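Local coordinates for sortase family protein (PDB 4D7W) that probably acts as a class C sortase, a transpeptidase of the Gram-positive cell surface that takes part in assembling type 2b pili in group B Streptococcus, at residues Met15-Asn18 / Asp19-Lys22; Trp41-Ser45 / Gln46-Asp50; Arg150-Lys153 / Pro154-Arg158. All coordinates share one frame; numbering follows the deposited sequence.

Contact 1. Residues Met15-Asn18 / Asp19-Lys22; sequences MDEN and DYKK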
loop_
_atom_site.group_PDB
_atom_site.type_symbol
_atom_site.label_atom_id
_atom_site.label_comp_id
_atom_site.label_asym_id
_atom_site.label_seq_id
_atom_site.Cartn_x
_atom_site.Cartn_y
_atom_site.Cartn_z
ATOM N N MET A 15 -11.824 12.621 -14.885
ATOM C CA MET A 15 -10.658 13.476 -14.713
ATOM C C MET A 15 -9.990 13.778 -16.047
ATOM O O MET A 15 -9.791 12.877 -16.859
ATOM C CB MET A 15 -9.633 12.817 -13.788
ATOM C CG MET A 15 -10.041 12.728 -12.349
ATOM S SD MET A 15 -8.737 11.961 -11.375
ATOM C CE MET A 15 -7.316 12.873 -11.951
ATOM N N ASP A 16 -9.612 15.034 -16.256
ATOM C CA ASP A 16 -8.816 15.404 -17.425
ATOM C C ASP A 16 -7.492 14.627 -17.447
ATOM O O ASP A 16 -7.035 14.148 -16.411
ATOM C CB ASP A 16 -8.552 16.908 -17.430
ATOM C CG ASP A 16 -8.096 17.408 -18.777
ATOM O OD1 ASP A 16 -8.414 16.746 -19.787
ATOM O OD2 ASP A 16 -7.427 18.464 -18.830
ATOM N N GLU A 17 -6.879 14.487 -18.621
ATOM C CA GLU A 17 -5.588 13.801 -18.709
ATOM C C GLU A 17 -4.475 14.662 -18.111
ATOM O O GLU A 17 -3.405 14.160 -17.758
ATOM C CB GLU A 17 -5.253 13.430 -20.154
ATOM C CG GLU A 17 -5.871 12.114 -20.611
ATOM C CD GLU A 17 -5.426 11.702 -22.007
ATOM O OE1 GLU A 17 -4.531 12.365 -22.579
ATOM O OE2 GLU A 17 -5.974 10.710 -22.533
ATOM N N ASN A 18 -4.742 15.960 -17.996
ATOM C CA ASN A 18 -3.850 16.859 -17.284
ATOM C C ASN A 18 -4.059 16.740 -15.783
ATOM O O ASN A 18 -3.190 17.107 -14.997
ATOM C CB ASN A 18 -4.060 18.303 -17.737
ATOM C CG ASN A 18 -3.248 18.652 -18.977
ATOM O OD1 ASN A 18 -2.849 17.770 -19.745
ATOM N ND2 ASN A 18 -2.988 19.946 -19.172
ATOM N N ASP A 19 -5.223 16.228 -15.393
ATOM C CA ASP A 19 -5.514 15.952 -13.986
ATOM C C ASP A 19 -4.672 14.785 -13.473
ATOM O O ASP A 19 -4.096 14.875 -12.382
ATOM C CB ASP A 19 -7.007 15.650 -13.779
ATOM C CG ASP A 19 -7.882 16.901 -13.834
ATOM O OD1 ASP A 19 -7.533 17.911 -13.177
ATOM O OD2 ASP A 19 -8.925 16.867 -14.530
ATOM N N TYR A 20 -4.606 13.693 -14.246
ATOM C CA TYR A 20 -3.746 12.557 -13.876
ATOM C C TYR A 20 -2.319 13.036 -13.710
ATOM O O TYR A 20 -1.670 12.726 -12.724
ATOM C CB TYR A 20 -3.755 11.432 -14.921
ATOM C CG TYR A 20 -5.099 10.808 -15.204
ATOM C CD1 TYR A 20 -6.025 10.599 -14.191
ATOM C CD2 TYR A 20 -5.441 10.428 -16.501
ATOM C CE1 TYR A 20 -7.268 10.026 -14.461
ATOM C CE2 TYR A 20 -6.673 9.858 -16.788
ATOM C CZ TYR A 20 -7.588 9.654 -15.768
ATOM O OH TYR A 20 -8.824 9.089 -16.064
ATOM N N LYS A 21 -1.841 13.796 -14.698
ATOM C CA LYS A 21 -0.449 14.238 -14.722
ATOM C C LYS A 21 -0.053 15.027 -13.483
ATOM O O LYS A 21 1.022 14.815 -12.928
ATOM C CB LYS A 21 -0.168 15.088 -15.969
ATOM C CG LYS A 21 0.170 14.288 -17.216
ATOM C CD LYS A 21 0.525 15.210 -18.389
ATOM C CE LYS A 21 0.498 14.451 -19.714
ATOM N NZ LYS A 21 0.892 15.304 -20.876
ATOM N N LYS A 22 -0.903 15.961 -13.071
ATOM C CA LYS A 22 -0.629 16.756 -11.880
ATOM C C LYS A 22 -0.487 15.844 -10.660
ATOM O O LYS A 22 0.500 15.904 -9.928
ATOM C CB LYS A 22 -1.732 17.787 -11.657
ATOM C CG LYS A 22 -1.561 18.632 -10.402
ATOM C CD LYS A 22 -2.442 19.881 -10.459
ATOM C CE LYS A 22 -2.730 20.461 -9.077
ATOM N NZ LYS A 22 -3.853 19.753 -8.378
#
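Asp-16 occupies the N-cap of helix 17-31, and its backbone is held by Asp-19, the third residue of the helix, through a short hydrogen bond. Asp-16 N lies 2.6 Å from Asp-19 OD2, which uses its anti lone pair. The bond is bent, with an N-H...O angle of 133°, and it leaves Asp-19 OD2 only 2.9 Å from Asp-16 CB. Asp-19 CG stands beside its own backbone N (chi1 -75°), which turns the carboxylate back toward the start of the helix. The backbone adds its own bonds: Tyr-20 N to Asp-16 O at 3.3 Å, a weak one from Asp-19 N to the same oxygen, and Lys-22 N to Asn-18 O at 3.2 Å as the first turns close.

The apolar part belongs to Met-15. A bend at chi3 (48°) folds its methyl inward, where CE meets Asp-19 CB at 3.3 Å and Tyr-20 CD1 at 3.4 Å. Met-15 SD lies obliquely to the Tyr-20 ring, 5.1 Å from its centroid, in a Met-aromatic contact. Asp-16 O sits over one ring face, toward the rim.

Tyr-20 OH bonds to Val-12 O at the end of helix 3-13, tying the two helices together across their linker. The ring also touches Leu-138 and Asn-139 between strands 132-137 and 140-152, and Met-15 reaches Ile-57, ahead of strand 62-68.

Contact 2. Residues Trp41-Ser45 / Gln46-Asp50; sequences WHMTS and QERLD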
loop_
_atom_site.group_PDB
_atom_site.type_symbol
_atom_site.label_atom_id
_atom_site.label_comp_id
_atom_site.label_asym_id
_atom_site.label_seq_id
_atom_site.Cartn_x
_atom_site.Cartn_y
_atom_site.Cartn_z
ATOM N N TRP A 41 9.374 7.554 9.980
ATOM C CA TRP A 41 8.757 7.174 11.250
ATOM C C TRP A 41 8.364 8.398 12.096
ATOM O O TRP A 41 7.364 8.369 12.808
ATOM C CB TRP A 41 9.702 6.274 12.067
ATOM C CG TRP A 41 10.282 5.102 11.307
ATOM C CD1 TRP A 41 11.591 4.916 10.955
ATOM C CD2 TRP A 41 9.570 3.962 10.808
ATOM N NE1 TRP A 41 11.736 3.736 10.263
ATOM C CE2 TRP A 41 10.512 3.131 10.162
ATOM C CE3 TRP A 41 8.230 3.570 10.834
ATOM C CZ2 TRP A 41 10.152 1.934 9.547
ATOM C CZ3 TRP A 41 7.877 2.379 10.231
ATOM C CH2 TRP A 41 8.834 1.574 9.593
ATOM N N HIS A 42 9.151 9.469 12.013
ATOM C CA HIS A 42 8.934 10.645 12.858
ATOM C C HIS A 42 8.215 11.772 12.122
ATOM O O HIS A 42 8.605 12.936 12.229
ATOM C CB HIS A 42 10.267 11.171 13.398
ATOM C CG HIS A 42 11.015 10.184 14.236
ATOM N ND1 HIS A 42 12.314 10.392 14.648
ATOM C CD2 HIS A 42 10.648 8.982 14.742
ATOM C CE1 HIS A 42 12.715 9.360 15.371
ATOM N NE2 HIS A 42 11.723 8.491 15.442
ATOM N N MET A 43 7.158 11.424 11.397
ATOM C CA MET A 43 6.453 12.364 10.530
ATOM C C MET A 43 5.874 13.573 11.273
ATOM O O MET A 43 5.141 13.420 12.249
ATOM C CB MET A 43 5.348 11.616 9.790
ATOM C CG MET A 43 4.551 12.438 8.818
ATOM S SD MET A 43 3.675 11.386 7.646
ATOM C CE MET A 43 4.757 11.490 6.241
ATOM N N THR A 44 6.199 14.774 10.795
ATOM C CA THR A 44 5.709 16.019 11.394
ATOM C C THR A 44 4.303 16.362 10.898
ATOM O O THR A 44 3.830 15.763 9.935
ATOM C CB THR A 44 6.646 17.207 11.078
ATOM O OG1 THR A 44 6.497 17.580 9.704
ATOM C CG2 THR A 44 8.089 16.841 11.343
ATOM N N SER A 45 3.636 17.315 11.553
ATOM C CA SER A 45 2.282 17.733 11.137
ATOM C C SER A 45 2.295 18.223 9.698
ATOM O O SER A 45 1.418 17.898 8.895
ATOM C CB SER A 45 1.730 18.841 12.046
ATOM O OG SER A 45 1.782 18.460 13.406
ATOM N N GLN A 46 3.319 19.005 9.387
ATOM C CA GLN A 46 3.543 19.531 8.044
ATOM C C GLN A 46 3.649 18.415 7.002
ATOM O O GLN A 46 3.049 18.473 5.925
ATOM C CB GLN A 46 4.830 20.369 8.042
ATOM C CG GLN A 46 4.948 21.305 6.896
ATOM C CD GLN A 46 3.763 22.219 6.852
ATOM O OE1 GLN A 46 3.625 23.117 7.685
ATOM N NE2 GLN A 46 2.871 21.976 5.902
ATOM N N GLU A 47 4.442 17.400 7.330
ATOM C CA GLU A 47 4.633 16.262 6.446
ATOM C C GLU A 47 3.344 15.463 6.312
ATOM O O GLU A 47 3.024 14.962 5.240
ATOM C CB GLU A 47 5.768 15.383 6.968
ATOM C CG GLU A 47 7.136 15.984 6.706
ATOM C CD GLU A 47 8.247 15.335 7.510
ATOM O OE1 GLU A 47 7.957 14.597 8.475
ATOM O OE2 GLU A 47 9.425 15.575 7.178
ATOM N N ARG A 48 2.602 15.345 7.408
ATOM C CA ARG A 48 1.369 14.581 7.383
ATOM C C ARG A 48 0.330 15.262 6.483
ATOM O O ARG A 48 -0.383 14.587 5.741
ATOM C CB ARG A 48 0.819 14.390 8.794
ATOM C CG ARG A 48 -0.524 13.664 8.834
ATOM C CD ARG A 48 -0.880 13.222 10.265
ATOM N NE ARG A 48 0.165 12.355 10.796
ATOM C CZ ARG A 48 1.054 12.726 11.712
ATOM N NH1 ARG A 48 1.005 13.954 12.224
ATOM N NH2 ARG A 48 1.980 11.864 12.129
ATOM N N LEU A 49 0.257 16.592 6.547
ATOM C CA LEU A 49 -0.598 17.368 5.641
ATOM C C LEU A 49 -0.217 17.171 4.174
ATOM O O LEU A 49 -1.084 17.042 3.316
ATOM C CB LEU A 49 -0.534 18.866 5.979
ATOM C CG LEU A 49 -1.419 19.444 7.092
ATOM C CD1 LEU A 49 -1.453 18.528 8.317
ATOM C CD2 LEU A 49 -0.943 20.837 7.491
ATOM N N ASP A 50 1.080 17.186 3.878
ATOM C CA ASP A 50 1.528 16.930 2.515
ATOM C C ASP A 50 1.082 15.536 2.073
ATOM O O ASP A 50 0.531 15.343 0.984
ATOM C CB ASP A 50 3.050 17.045 2.406
ATOM C CG ASP A 50 3.546 16.904 0.958
ATOM O OD1 ASP A 50 2.747 17.138 0.013
ATOM O OD2 ASP A 50 4.739 16.570 0.764
#
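Glu-47 reaches back over Thr-44 to complete a capping box at the start of helix 45-52. Its CB packs against Met-43 CG at 3.7 Å and rests near both oxygens of Thr-44. CG, set beside the backbone N of Glu-47, passes 3.5 Å from Thr-44 OG1. From there the chain runs extended, carrying the carboxylate past the threonine until Glu-47 OE1 accepts from Thr-44 N at 2.9 Å. That bond is nearly straight (170°), but the donor meets the anti side of the oxygen 32° out of the carboxylate plane. At the other tip, OE2 forms a salt bridge with Lys-40. Thr-44 supplies the reciprocal half of the box: with chi1 at 73°, its OG1 lies between the backbone N and the carbonyl carbon, where it accepts from Glu-47 N at 3.1 Å. The first helical turns follow, with Arg-48 N bonded to Thr-44 O at 2.8 Å and Leu-49 N to Ser-45 O at 2.9 Å. Thr-44 O and Met-43 CG lie over one face of the Arg-48 guanidinium, whose NH2 pairs with Glu-94. Met-43, just ahead of the helix, is buried against Tyr-30 of helix 17-31 and touches Glu-94 in the loop after strand 90-92.

Contact 3. Residues Arg150-Lys153 / Pro154-Arg158; sequences RTVK and PDDLR. With EDO (1,2-ethanediol), chain B.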
loop_
_atom_site.group_PDB
_atom_site.type_symbol
_atom_site.label_atom_id
_atom_site.label_comp_id
_atom_site.label_asym_id
_atom_site.label_seq_id
_atom_site.Cartn_x
_atom_site.Cartn_y
_atom_site.Cartn_z
ATOM N N ARG A 150 8.546 -13.080 5.553
ATOM C CA ARG A 150 9.141 -13.170 6.892
ATOM C C ARG A 150 8.103 -12.995 7.985
ATOM O O ARG A 150 7.166 -12.198 7.850
ATOM C CB ARG A 150 10.230 -12.108 7.101
ATOM C CG ARG A 150 11.396 -12.148 6.144
ATOM C CD ARG A 150 12.641 -12.670 6.832
ATOM N NE ARG A 150 13.811 -12.632 5.954
ATOM C CZ ARG A 150 14.019 -13.474 4.943
ATOM N NH1 ARG A 150 13.125 -14.420 4.666
ATOM N NH2 ARG A 150 15.114 -13.366 4.199
ATOM N N THR A 151 8.299 -13.732 9.074
ATOM C CA THR A 151 7.535 -13.556 10.299
ATOM C C THR A 151 8.438 -12.979 11.387
ATOM O O THR A 151 9.496 -13.531 11.677
ATOM C CB THR A 151 6.930 -14.878 10.751
ATOM O OG1 THR A 151 6.090 -15.363 9.704
ATOM C CG2 THR A 151 6.100 -14.695 12.025
ATOM N N VAL A 152 8.019 -11.864 11.978
ATOM C CA VAL A 152 8.881 -11.095 12.865
ATOM C C VAL A 152 8.123 -10.582 14.073
ATOM O O VAL A 152 6.898 -10.502 14.056
ATOM C CB VAL A 152 9.519 -9.887 12.124
ATOM C CG1 VAL A 152 10.224 -10.360 10.859
ATOM C CG2 VAL A 152 8.466 -8.816 11.792
ATOM N N LYS A 153 8.859 -10.254 15.130
ATOM C CA LYS A 153 8.275 -9.606 16.298
ATOM C C LYS A 153 7.776 -8.213 15.933
ATOM O O LYS A 153 8.324 -7.567 15.043
ATOM C CB LYS A 153 9.289 -9.507 17.441
ATOM C CG LYS A 153 9.768 -10.844 17.962
ATOM C CD LYS A 153 10.320 -10.695 19.368
ATOM C CE LYS A 153 10.977 -11.983 19.848
ATOM N NZ LYS A 153 12.248 -12.249 19.109
ATOM N N PRO A 154 6.732 -7.748 16.626
ATOM C CA PRO A 154 6.111 -6.450 16.340
ATOM C C PRO A 154 7.095 -5.289 16.288
ATOM O O PRO A 154 6.870 -4.355 15.517
ATOM C CB PRO A 154 5.132 -6.278 17.500
ATOM C CG PRO A 154 4.756 -7.677 17.854
ATOM C CD PRO A 154 6.020 -8.481 17.684
ATOM N N ASP A 155 8.172 -5.341 17.066
ATOM C CA ASP A 155 9.102 -4.209 17.097
ATOM C C ASP A 155 10.281 -4.348 16.108
ATOM O O ASP A 155 11.163 -3.486 16.058
ATOM C CB ASP A 155 9.633 -3.988 18.528
ATOM C CG ASP A 155 10.313 -5.223 19.114
ATOM O OD1 ASP A 155 10.514 -6.217 18.378
ATOM O OD2 ASP A 155 10.660 -5.195 20.318
ATOM N N ASP A 156 10.283 -5.416 15.314
ATOM C CA ASP A 156 11.370 -5.659 14.359
ATOM C C ASP A 156 11.087 -4.946 13.035
ATOM O O ASP A 156 10.223 -5.377 12.274
ATOM C CB ASP A 156 11.539 -7.161 14.130
ATOM C CG ASP A 156 12.758 -7.504 13.293
ATOM O OD1 ASP A 156 13.410 -6.584 12.764
ATOM O OD2 ASP A 156 13.062 -8.715 13.166
ATOM N N LEU A 157 11.818 -3.869 12.751
ATOM C CA LEU A 157 11.543 -3.083 11.551
ATOM C C LEU A 157 12.627 -3.231 10.496
ATOM O O LEU A 157 12.689 -2.443 9.554
ATOM C CB LEU A 157 11.383 -1.606 11.902
ATOM C CG LEU A 157 10.258 -1.253 12.868
ATOM C CD1 LEU A 157 10.174 0.259 13.019
ATOM C CD2 LEU A 157 8.938 -1.835 12.389
ATOM N N ARG A 158 13.460 -4.251 10.658
ATOM C CA ARG A 158 14.623 -4.453 9.805
ATOM C C ARG A 158 14.263 -4.712 8.354
ATOM O O ARG A 158 15.015 -4.338 7.447
ATOM C CB ARG A 158 15.464 -5.613 10.331
ATOM C CG ARG A 158 16.148 -5.336 11.659
ATOM C CD ARG A 158 16.971 -6.534 12.100
ATOM N NE ARG A 158 16.114 -7.656 12.462
ATOM C CZ ARG A 158 16.559 -8.820 12.919
ATOM N NH1 ARG A 158 17.861 -9.025 13.066
ATOM N NH2 ARG A 158 15.702 -9.782 13.230
HETATM C C1 EDO B . 15.003 -3.877 3.772
HETATM O O1 EDO B . 14.313 -3.582 4.989
HETATM C C2 EDO B . 13.981 -4.153 2.678
HETATM O O2 EDO B . 13.330 -5.386 2.964
HETATM O O HOH W 1 11.753 -10.494 14.737
#
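A type I beta turn from Lys-153 to Asp-156 leads the chain out of strand 140-152. Asp-156 N bonds to Lys-153 O at 2.9 Å, the donor standing well above the carbonyl plane. Pro-154 and Asp-155 form the corner. Here Lys-153 CB lies 3.4 Å from Pro-154 CD, a close approach set by the peptide bond that joins the two residues. Asp-156 then folds back beside the strand, its side chain crossing that of Val-152 at about a right angle, with Asp-156 OD2 3.9 Å from Val-152 CB. A water bridges the same two stretches, accepting from Lys-153 N and donating to Asp-156 OD2.

In the sortase beta-barrel this segment opens the connection between strands 140-152 and 167-175, which corresponds to the β6/β7 loop of the family. The path is fixed next by an Asx turn: Asp-156 OD1 accepts from Arg-158 N at 3.1 Å. The same oxygen takes Arg-158 NE at 2.9 Å, reached from the opposite face of its plane. With CG of Asp-156 anti to the backbone N (chi1 -173°), the carboxylate turns toward the arginine, whose NE and NH2 grip it side-on, one nitrogen to each oxygen. The second bond, Arg-158 NH2 to Asp-156 OD2, is 2.8 Å long and lies in the guanidinium plane, making a salt bridge. Both carboxylate oxygens therefore have more than one donor once the water is counted.

Val-152 itself is buried against Leu-185 of strand 182-191. An ethanediol, probably from the crystallisation liquor, donates to Arg-158 O and also bonds to Arg-187, Asp-159 and Gln-161.

All three contacts lie at the surface; contact 1 has no buried residue, while contacts 2 and 3 each sink one, Met-43 and Val-152. Contacts 1 and 2 both start helices and return a carboxylate to the backbone N of the cap residue, but only contact 2 has the full capping box; contact 1 adds a sulfur-aromatic contact. Contact 3 ends a strand, and its carboxylate holds an arginine and a backbone N instead. Contacts 1 and 3 sit on opposite sides of the chain's centre, their nearest atoms about 29 Å apart. Contacts 2 and 3 meet directly, Trp-41 CZ2 packing on Leu-157 CD1 at 3.9 Å, so the N-terminal helical region touches the barrel loop there.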